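Local coordinates for probable ATP-dependent kinase TDA10 (PDB 1ODF), which is probably an ATP-dependent kinase of yeast, with a substrate still to be identified, at residues S42-T47 against I157-F162; S69-Y74 against G100-K105; R96-T101 against D246-S251. All blocks are in the same frame, centred on the assembly; numbering follows the deposited sequence.

Contact 1 of 3, residues S42-T47 against I157-F162. With SO4 (sulfate ion), chain B.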
loop_
_atom_site.group_PDB
_atom_site.type_symbol
_atom_site.label_atom_id
_atom_site.label_comp_id
_atom_site.label_asym_id
_atom_site.label_seq_id
_atom_site.Cartn_x
_atom_site.Cartn_y
_atom_site.Cartn_z
ATOM N N SER A 42 6.182 -9.614 0.229
ATOM C CA SER A 42 5.189 -10.558 -0.274
ATOM C C SER A 42 5.144 -10.610 -1.801
ATOM O O SER A 42 4.650 -11.582 -2.376
ATOM C CB SER A 42 3.801 -10.199 0.268
ATOM O OG SER A 42 3.368 -8.938 -0.218
ATOM N N GLY A 43 5.654 -9.567 -2.453
ATOM C CA GLY A 43 5.643 -9.528 -3.902
ATOM C C GLY A 43 4.450 -8.772 -4.475
ATOM O O GLY A 43 4.279 -8.695 -5.699
ATOM N N LYS A 44 3.631 -8.202 -3.591
ATOM C CA LYS A 44 2.439 -7.451 -3.992
ATOM C C LYS A 44 2.775 -6.294 -4.938
ATOM O O LYS A 44 1.990 -5.960 -5.834
ATOM C CB LYS A 44 1.703 -6.929 -2.743
ATOM C CG LYS A 44 2.581 -6.158 -1.754
ATOM C CD LYS A 44 2.277 -4.665 -1.752
ATOM C CE LYS A 44 3.427 -3.880 -1.132
ATOM N NZ LYS A 44 3.864 -4.459 0.171
ATOM N N SER A 45 3.945 -5.693 -4.749
ATOM C CA SER A 45 4.356 -4.586 -5.604
ATOM C C SER A 45 4.521 -5.041 -7.047
ATOM O O SER A 45 4.000 -4.405 -7.973
ATOM C CB SER A 45 5.668 -3.988 -5.109
ATOM O OG SER A 45 5.490 -3.422 -3.832
ATOM N N PHE A 46 5.257 -6.131 -7.235
ATOM C CA PHE A 46 5.472 -6.669 -8.569
ATOM C C PHE A 46 4.124 -7.082 -9.176
ATOM O O PHE A 46 3.854 -6.811 -10.348
ATOM C CB PHE A 46 6.413 -7.881 -8.505
ATOM C CG PHE A 46 6.632 -8.559 -9.836
ATOM C CD1 PHE A 46 7.427 -7.963 -10.815
ATOM C CD2 PHE A 46 6.040 -9.789 -10.113
ATOM C CE1 PHE A 46 7.631 -8.582 -12.050
ATOM C CE2 PHE A 46 6.239 -10.419 -11.349
ATOM C CZ PHE A 46 7.035 -9.814 -12.317
ATOM N N THR A 47 3.273 -7.722 -8.378
ATOM C CA THR A 47 1.969 -8.155 -8.876
ATOM C C THR A 47 1.095 -6.986 -9.355
ATOM O O THR A 47 0.430 -7.079 -10.400
ATOM C CB THR A 47 1.203 -8.957 -7.804
ATOM O OG1 THR A 47 2.005 -10.061 -7.371
ATOM C CG2 THR A 47 -0.106 -9.494 -8.372
ATOM N N ILE A 157 -5.007 2.216 -9.757
ATOM C CA ILE A 157 -4.339 1.187 -8.985
ATOM C C ILE A 157 -3.437 1.808 -7.932
ATOM O O ILE A 157 -2.534 2.574 -8.257
ATOM C CB ILE A 157 -3.488 0.287 -9.920
ATOM C CG1 ILE A 157 -4.387 -0.316 -11.002
ATOM C CG2 ILE A 157 -2.793 -0.809 -9.126
ATOM C CD1 ILE A 157 -3.649 -1.174 -12.005
ATOM N N LEU A 158 -3.699 1.491 -6.668
ATOM C CA LEU A 158 -2.883 1.991 -5.568
ATOM C C LEU A 158 -2.410 0.772 -4.765
ATOM O O LEU A 158 -3.175 -0.180 -4.562
ATOM C CB LEU A 158 -3.689 2.941 -4.673
ATOM C CG LEU A 158 -2.917 3.577 -3.505
ATOM C CD1 LEU A 158 -1.825 4.508 -4.047
ATOM C CD2 LEU A 158 -3.877 4.334 -2.607
ATOM N N GLU A 159 -1.154 0.796 -4.321
ATOM C CA GLU A 159 -0.606 -0.326 -3.568
ATOM C C GLU A 159 0.293 0.105 -2.418
ATOM O O GLU A 159 1.024 1.090 -2.521
ATOM C CB GLU A 159 0.173 -1.253 -4.501
ATOM C CG GLU A 159 1.494 -0.681 -4.998
ATOM C CD GLU A 159 2.652 -0.900 -4.024
ATOM O OE1 GLU A 159 3.681 -0.214 -4.187
ATOM O OE2 GLU A 159 2.547 -1.752 -3.107
ATOM N N GLY A 160 0.220 -0.655 -1.325
ATOM C CA GLY A 160 1.017 -0.391 -0.141
ATOM C C GLY A 160 0.952 -1.587 0.798
ATOM O O GLY A 160 0.062 -2.438 0.681
ATOM N N TRP A 161 1.891 -1.650 1.740
ATOM C CA TRP A 161 1.946 -2.755 2.692
ATOM C C TRP A 161 0.922 -2.624 3.821
ATOM O O TRP A 161 0.655 -3.599 4.521
ATOM C CB TRP A 161 3.362 -2.887 3.294
ATOM C CG TRP A 161 3.767 -1.705 4.108
ATOM C CD1 TRP A 161 4.358 -0.557 3.656
ATOM C CD2 TRP A 161 3.501 -1.497 5.497
ATOM N NE1 TRP A 161 4.466 0.358 4.681
ATOM C CE2 TRP A 161 3.944 -0.194 5.821
ATOM C CE3 TRP A 161 2.921 -2.283 6.503
ATOM C CZ2 TRP A 161 3.822 0.340 7.103
ATOM C CZ3 TRP A 161 2.803 -1.753 7.772
ATOM C CH2 TRP A 161 3.250 -0.453 8.061
ATOM N N PHE A 162 0.350 -1.432 3.997
ATOM C CA PHE A 162 -0.639 -1.214 5.056
ATOM C C PHE A 162 -2.017 -0.728 4.571
ATOM O O PHE A 162 -2.841 -0.276 5.370
ATOM C CB PHE A 162 -0.084 -0.227 6.087
ATOM C CG PHE A 162 0.103 1.171 5.554
ATOM C CD1 PHE A 162 -0.902 2.131 5.704
ATOM C CD2 PHE A 162 1.280 1.529 4.903
ATOM C CE1 PHE A 162 -0.736 3.434 5.215
ATOM C CE2 PHE A 162 1.462 2.834 4.405
ATOM C CZ PHE A 162 0.450 3.790 4.562
HETATM S S SO4 B . 7.057 -6.246 -2.103
HETATM O O1 SO4 B . 7.515 -7.644 -2.015
HETATM O O2 SO4 B . 7.314 -5.559 -0.824
HETATM O O3 SO4 B . 7.802 -5.565 -3.170
HETATM O O4 SO4 B . 5.613 -6.218 -2.422
#
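Lys44 and Glu159 meet side on. The CD and CE methylenes of Lys44 pass the carboxylate of Glu159 at about a right angle, and Glu159 OE2 lies 3.0 Å from Lys44 CE. The charged ends are not paired: Lys44 NZ stays 4.5 Å from Glu159 OE2. The ammonium has run on past the acid, since the lysine chain bends at chi2 (109°) and again at chi4. Lys44 NZ ends 3.5 Å from Trp161 CB, and its hydrogen bond goes to Gly38 O. The opposite charges probably still attract each other at this distance. Ser45 OG touches the same carboxylate oxygen from the helix side, 3.5 Å from Glu159 OE2. The other carboxylate oxygen, Glu159 OE1, takes a weak hydrogen bond from Ser69 OG.

Backbone amides of 42-47 hold a sulfate ion, probably from the crystallisation liquor. Gly43 N donates to sulfate O1 at 2.7 Å. Ser45 N donates to sulfate O4 at 2.9 Å, and Gly41 N adds a further bond. Gly43 is the N-cap of the helix, so the anion sits at its positive end. Gly38 to Ser45 are the predicted ATP site and fit a Walker A P-loop. The sulfate is consistent with a phosphate position there.

Thr47 N closes the first helical turn on Gly43 O. Strand 155-160 lies between strands 65-69 and 32-37 in the parallel part of the main sheet. Helix 44-59 packs over it, with Tyr52 and Leu55 on Ile157.

Contact 2 of 3, residues S69-Y74 against G100-K105. With SO4 (sulfate ion), chain C.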
loop_
_atom_site.group_PDB
_atom_site.type_symbol
_atom_site.label_atom_id
_atom_site.label_comp_id
_atom_site.label_asym_id
_atom_site.label_seq_id
_atom_site.Cartn_x
_atom_site.Cartn_y
_atom_site.Cartn_z
ATOM N N SER A 69 2.125 3.907 -5.990
ATOM C CA SER A 69 2.476 3.203 -4.768
ATOM C C SER A 69 2.202 4.273 -3.726
ATOM O O SER A 69 2.436 5.456 -3.977
ATOM C CB SER A 69 3.960 2.845 -4.734
ATOM O OG SER A 69 4.409 2.735 -3.391
ATOM N N ILE A 70 1.684 3.888 -2.572
ATOM C CA ILE A 70 1.428 4.890 -1.550
ATOM C C ILE A 70 2.722 5.645 -1.214
ATOM O O ILE A 70 2.686 6.821 -0.850
ATOM C CB ILE A 70 0.832 4.245 -0.260
ATOM C CG1 ILE A 70 0.500 5.332 0.769
ATOM C CG2 ILE A 70 1.801 3.224 0.317
ATOM C CD1 ILE A 70 -0.608 6.286 0.333
ATOM N N ASP A 71 3.871 4.992 -1.363
ATOM C CA ASP A 71 5.134 5.656 -1.049
ATOM C C ASP A 71 5.510 6.769 -2.029
ATOM O O ASP A 71 6.404 7.571 -1.757
ATOM C CB ASP A 71 6.246 4.627 -0.923
ATOM C CG ASP A 71 6.116 3.805 0.345
ATOM O OD1 ASP A 71 6.749 2.731 0.430
ATOM O OD2 ASP A 71 5.381 4.239 1.263
ATOM N N ASP A 72 4.808 6.826 -3.156
ATOM C CA ASP A 72 5.029 7.880 -4.129
ATOM C C ASP A 72 4.667 9.197 -3.438
ATOM O O ASP A 72 5.113 10.273 -3.849
ATOM C CB ASP A 72 4.100 7.717 -5.336
ATOM C CG ASP A 72 4.511 6.590 -6.258
ATOM O OD1 ASP A 72 5.592 5.998 -6.047
ATOM O OD2 ASP A 72 3.745 6.312 -7.209
ATOM N N PHE A 73 3.848 9.099 -2.392
ATOM C CA PHE A 73 3.391 10.274 -1.654
ATOM C C PHE A 73 4.129 10.563 -0.355
ATOM O O PHE A 73 3.592 11.245 0.519
ATOM C CB PHE A 73 1.887 10.168 -1.353
ATOM C CG PHE A 73 1.009 10.332 -2.558
ATOM C CD1 PHE A 73 0.826 9.283 -3.455
ATOM C CD2 PHE A 73 0.375 11.547 -2.809
ATOM C CE1 PHE A 73 0.020 9.442 -4.590
ATOM C CE2 PHE A 73 -0.430 11.718 -3.939
ATOM C CZ PHE A 73 -0.606 10.662 -4.828
ATOM N N TYR A 74 5.344 10.039 -0.209
ATOM C CA TYR A 74 6.127 10.311 1.002
ATOM C C TYR A 74 6.303 11.829 1.140
ATOM O O TYR A 74 6.258 12.577 0.150
ATOM C CB TYR A 74 7.522 9.667 0.918
ATOM C CG TYR A 74 7.641 8.248 1.454
ATOM C CD1 TYR A 74 8.489 7.325 0.841
ATOM C CD2 TYR A 74 6.956 7.843 2.595
ATOM C CE1 TYR A 74 8.654 6.039 1.350
ATOM C CE2 TYR A 74 7.115 6.551 3.117
ATOM C CZ TYR A 74 7.965 5.654 2.492
ATOM O OH TYR A 74 8.132 4.372 2.998
ATOM N N GLY A 100 1.843 8.245 8.532
ATOM C CA GLY A 100 2.123 9.522 9.161
ATOM C C GLY A 100 3.307 10.173 8.473
ATOM O O GLY A 100 3.559 11.362 8.647
ATOM N N THR A 101 4.033 9.386 7.681
ATOM C CA THR A 101 5.191 9.887 6.955
ATOM C C THR A 101 4.850 10.205 5.501
ATOM O O THR A 101 5.747 10.389 4.670
ATOM C CB THR A 101 6.364 8.873 6.983
ATOM O OG1 THR A 101 5.966 7.654 6.341
ATOM C CG2 THR A 101 6.782 8.583 8.422
ATOM N N HIS A 102 3.557 10.259 5.193
ATOM C CA HIS A 102 3.121 10.584 3.841
ATOM C C HIS A 102 2.445 11.953 3.793
ATOM O O HIS A 102 1.903 12.429 4.786
ATOM C CB HIS A 102 2.149 9.526 3.302
ATOM C CG HIS A 102 2.777 8.189 3.078
ATOM N ND1 HIS A 102 2.840 7.221 4.056
ATOM C CD2 HIS A 102 3.391 7.668 1.989
ATOM C CE1 HIS A 102 3.462 6.160 3.578
ATOM N NE2 HIS A 102 3.807 6.405 2.326
ATOM N N ASP A 103 2.476 12.574 2.620
ATOM C CA ASP A 103 1.875 13.886 2.424
ATOM C C ASP A 103 0.377 13.748 2.142
ATOM O O ASP A 103 -0.038 13.595 0.993
ATOM C CB ASP A 103 2.582 14.591 1.264
ATOM C CG ASP A 103 2.228 16.058 1.172
ATOM O OD1 ASP A 103 2.934 16.784 0.444
ATOM O OD2 ASP A 103 1.246 16.479 1.822
ATOM N N MET A 104 -0.427 13.814 3.200
ATOM C CA MET A 104 -1.875 13.663 3.078
ATOM C C MET A 104 -2.550 14.805 2.346
ATOM O O MET A 104 -3.508 14.588 1.602
ATOM C CB MET A 104 -2.514 13.509 4.460
ATOM C CG MET A 104 -1.889 12.413 5.304
ATOM S SD MET A 104 -1.651 10.893 4.353
ATOM C CE MET A 104 -3.375 10.372 4.107
ATOM N N LYS A 105 -2.058 16.023 2.554
ATOM C CA LYS A 105 -2.645 17.184 1.898
ATOM C C LYS A 105 -2.556 17.002 0.397
ATOM O O LYS A 105 -3.518 17.259 -0.334
ATOM C CB LYS A 105 -1.918 18.465 2.315
ATOM C CG LYS A 105 -2.855 19.584 2.772
ATOM C CD LYS A 105 -3.827 19.081 3.844
ATOM C CE LYS A 105 -4.725 20.191 4.386
ATOM N NZ LYS A 105 -3.968 21.200 5.192
HETATM S S SO4 C . 11.446 2.231 2.576
HETATM O O1 SO4 C . 11.862 2.490 3.966
HETATM O O2 SO4 C . 10.757 3.417 2.048
HETATM O O3 SO4 C . 12.628 1.929 1.747
HETATM O O4 SO4 C . 10.529 1.078 2.548
#
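With CG anti to its own carbonyl carbon, His102 is wedged between Ile70 and Tyr74. Ile70 CG1 stands over one ring face, 4.0 Å from the centroid of the His102 ring and 18° off its normal. It gets there because CG1 is anti to the backbone N (chi1 -177°). Tyr74 CD2 covers the opposite face. The tyrosine ring is nearly parallel to the imidazole but displaced, with centroids 4.7 Å apart and little overlap.

The imidazole edge is tied at both nitrogens. His102 NE2 donates to Asp71 OD2 at 2.9 Å, almost in the ring plane, at the acid's anti lone pair. This is a His-carboxylate hydrogen bond, its two groups 10° from coplanar. His102 ND1 is hydrogen-bonded to Tyr192 OH, and these two bonds should fix the rotation of the ring.

Tyr74 CE2 runs beside Thr101 OG1 at 3.6 Å, and Thr101 OG1 is hydrogen-bonded to Leu98 O. The tyrosine hydroxyl reaches a sulfate ion, Tyr74 OH to O2 at 3.0 Å. Tyr74 and His102 form a single backbone bridge, where Asp103 N donates to Phe73 O at 2.7 Å.

Asp103 is the N-cap of helix 104-114, with OD2 on Leu106 N and OD1 in a salt bridge with Arg142. Phe73 packs on Leu107 and Val110 of that helix and on strand 125-132. Segment 69-74 leads through the 3-10 turn 70-72 from edge strand 65-69 of the main sheet towards helix 77-86.

Contact 3 of 3, residues R96-T101 against D246-S251. With SO4 (sulfate ion), chain C.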
loop_
_atom_site.group_PDB
_atom_site.type_symbol
_atom_site.label_atom_id
_atom_site.label_comp_id
_atom_site.label_asym_id
_atom_site.label_seq_id
_atom_site.Cartn_x
_atom_site.Cartn_y
_atom_site.Cartn_z
ATOM N N ARG A 96 11.219 8.437 6.999
ATOM C CA ARG A 96 10.109 7.927 6.203
ATOM C C ARG A 96 9.825 6.473 6.574
ATOM O O ARG A 96 10.708 5.763 7.051
ATOM C CB ARG A 96 10.447 8.006 4.712
ATOM C CG ARG A 96 11.505 6.998 4.258
ATOM C CD ARG A 96 11.693 7.018 2.742
ATOM N NE ARG A 96 12.439 5.853 2.270
ATOM C CZ ARG A 96 13.750 5.828 2.035
ATOM N NH1 ARG A 96 14.489 6.917 2.215
ATOM N NH2 ARG A 96 14.324 4.700 1.639
ATOM N N GLY A 97 8.589 6.036 6.364
ATOM C CA GLY A 97 8.253 4.661 6.673
ATOM C C GLY A 97 6.820 4.362 7.079
ATOM O O GLY A 97 6.003 3.953 6.257
ATOM N N LEU A 98 6.513 4.568 8.352
ATOM C CA LEU A 98 5.192 4.269 8.884
ATOM C C LEU A 98 4.109 5.277 8.523
ATOM O O LEU A 98 4.397 6.373 8.034
ATOM C CB LEU A 98 5.259 4.158 10.414
ATOM C CG LEU A 98 6.014 3.000 11.077
ATOM C CD1 LEU A 98 5.438 1.674 10.585
ATOM C CD2 LEU A 98 7.512 3.091 10.767
ATOM N N PRO A 99 2.837 4.907 8.763
ATOM C CA PRO A 99 1.725 5.808 8.470
ATOM C C PRO A 99 2.019 7.117 9.212
ATOM O O PRO A 99 2.402 7.096 10.385
ATOM C CB PRO A 99 0.530 5.075 9.065
ATOM C CG PRO A 99 0.895 3.646 8.885
ATOM C CD PRO A 99 2.341 3.622 9.286
ATOM N N GLY A 100 1.843 8.245 8.532
ATOM C CA GLY A 100 2.123 9.522 9.161
ATOM C C GLY A 100 3.307 10.173 8.473
ATOM O O GLY A 100 3.559 11.362 8.647
ATOM N N THR A 101 4.033 9.386 7.681
ATOM C CA THR A 101 5.191 9.887 6.955
ATOM C C THR A 101 4.850 10.205 5.501
ATOM O O THR A 101 5.747 10.389 4.670
ATOM C CB THR A 101 6.364 8.873 6.983
ATOM O OG1 THR A 101 5.966 7.654 6.341
ATOM C CG2 THR A 101 6.782 8.583 8.422
ATOM N N ASP A 246 11.540 -4.442 12.783
ATOM C CA ASP A 246 10.902 -4.236 14.079
ATOM C C ASP A 246 10.041 -2.975 14.072
ATOM O O ASP A 246 9.088 -2.860 14.841
ATOM C CB ASP A 246 11.962 -4.130 15.189
ATOM C CG ASP A 246 12.512 -5.492 15.615
ATOM O OD1 ASP A 246 13.490 -5.535 16.392
ATOM O OD2 ASP A 246 11.967 -6.521 15.177
ATOM N N ARG A 247 10.386 -2.025 13.209
ATOM C CA ARG A 247 9.631 -0.783 13.107
ATOM C C ARG A 247 8.225 -1.022 12.553
ATOM O O ARG A 247 7.301 -0.272 12.854
ATOM C CB ARG A 247 10.365 0.209 12.202
ATOM C CG ARG A 247 11.460 1.002 12.887
ATOM C CD ARG A 247 12.491 1.499 11.880
ATOM N NE ARG A 247 11.912 2.241 10.756
ATOM C CZ ARG A 247 11.417 3.474 10.831
ATOM N NH1 ARG A 247 11.419 4.130 11.990
ATOM N NH2 ARG A 247 10.942 4.061 9.736
ATOM N N TYR A 248 8.067 -2.073 11.755
ATOM C CA TYR A 248 6.778 -2.385 11.146
ATOM C C TYR A 248 5.954 -3.446 11.878
ATOM O O TYR A 248 4.728 -3.447 11.796
ATOM C CB TYR A 248 6.996 -2.825 9.700
ATOM C CG TYR A 248 7.595 -1.751 8.825
ATOM C CD1 TYR A 248 6.789 -0.961 8.009
ATOM C CD2 TYR A 248 8.975 -1.526 8.808
ATOM C CE1 TYR A 248 7.338 0.029 7.190
ATOM C CE2 TYR A 248 9.535 -0.539 7.998
ATOM C CZ TYR A 248 8.712 0.235 7.190
ATOM O OH TYR A 248 9.255 1.212 6.383
ATOM N N MET A 249 6.628 -4.345 12.588
ATOM C CA MET A 249 5.948 -5.409 13.321
ATOM C C MET A 249 4.796 -4.978 14.234
ATOM O O MET A 249 3.781 -5.668 14.315
ATOM C CB MET A 249 6.964 -6.208 14.134
ATOM C CG MET A 249 7.666 -7.280 13.336
ATOM S SD MET A 249 6.482 -8.493 12.751
ATOM C CE MET A 249 6.960 -8.588 11.042
ATOM N N PRO A 250 4.944 -3.849 14.953
ATOM C CA PRO A 250 3.837 -3.433 15.827
ATOM C C PRO A 250 2.549 -3.228 15.016
ATOM O O PRO A 250 1.469 -3.682 15.410
ATOM C CB PRO A 250 4.356 -2.139 16.447
ATOM C CG PRO A 250 5.845 -2.386 16.518
ATOM C CD PRO A 250 6.137 -3.011 15.174
ATOM N N SER A 251 2.678 -2.557 13.875
ATOM C CA SER A 251 1.530 -2.315 13.007
ATOM C C SER A 251 0.900 -3.631 12.563
ATOM O O SER A 251 -0.315 -3.792 12.604
ATOM C CB SER A 251 1.955 -1.514 11.779
ATOM O OG SER A 251 2.321 -0.204 12.151
HETATM S S SO4 C . 11.446 2.231 2.576
HETATM O O1 SO4 C . 11.862 2.490 3.966
HETATM O O2 SO4 C . 10.757 3.417 2.048
HETATM O O3 SO4 C . 12.628 1.929 1.747
HETATM O O4 SO4 C . 10.529 1.078 2.548
#
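Leu98 opens a type II turn to Thr101 and faces Tyr248 across the contact, their CA atoms 7.2 Å apart. Leu98 reaches over with both methyls. Leu98 CD1 lies 3.5 Å from Arg247 O. Leu98 CD1 is also 3.9 Å from Tyr248 CD1, with Ser251 OG close by. Leu98 CD2 rests over one face of the Arg247 guanidinium, 3.7 Å from Arg247 NH2. The bend of the arginine chain at chi3 (53°) brings this group back across the leucine.

Gly97 CA touches Tyr248 OH, with Arg247 NH2 also close by. Leu98 O accepts from both Thr101 N and Thr101 OG1, which ties the turn together. The contact lies beside the predicted P-loop, as Tyr248 packs on Gln40, in a probable kinase that resembles bacterial pantothenate kinase.

Arg96 extends from CG to NE towards a sulfate ion that meets its guanidinium edge in plane. Arg96 NE donates to sulfate O2 at 3.0 Å, and Arg96 NH2 to O3 at 3.3 Å. An alanine here would probably leave the sulfate without these two bonds and Gly138 O without its partner, Arg96 NH1. Tyr248 meets Trp161 edge-to-face.

In the fold
The three contacts lie about 13 to 16 Å apart, centre to centre. Contact 2 is nested within the chain loop that contact 1 closes. Contact 3 begins at 96-101, shares Gly100 and Thr101 with contact 2, and crosses contact 1 along the chain. Glu159 O and Ile70 N, 2.9 Å apart, probably form a hydrogen bond where the chain leaves strand 65-69 beside strand 155-160. Trp161 packs against Leu98 and Ser251 of contact 3. The second sulfate is held jointly by Tyr74 and Arg96. Together the contacts bring the predicted ATP loop and the ends of sheet strands next to the loops before helices 104-114 and 249-262.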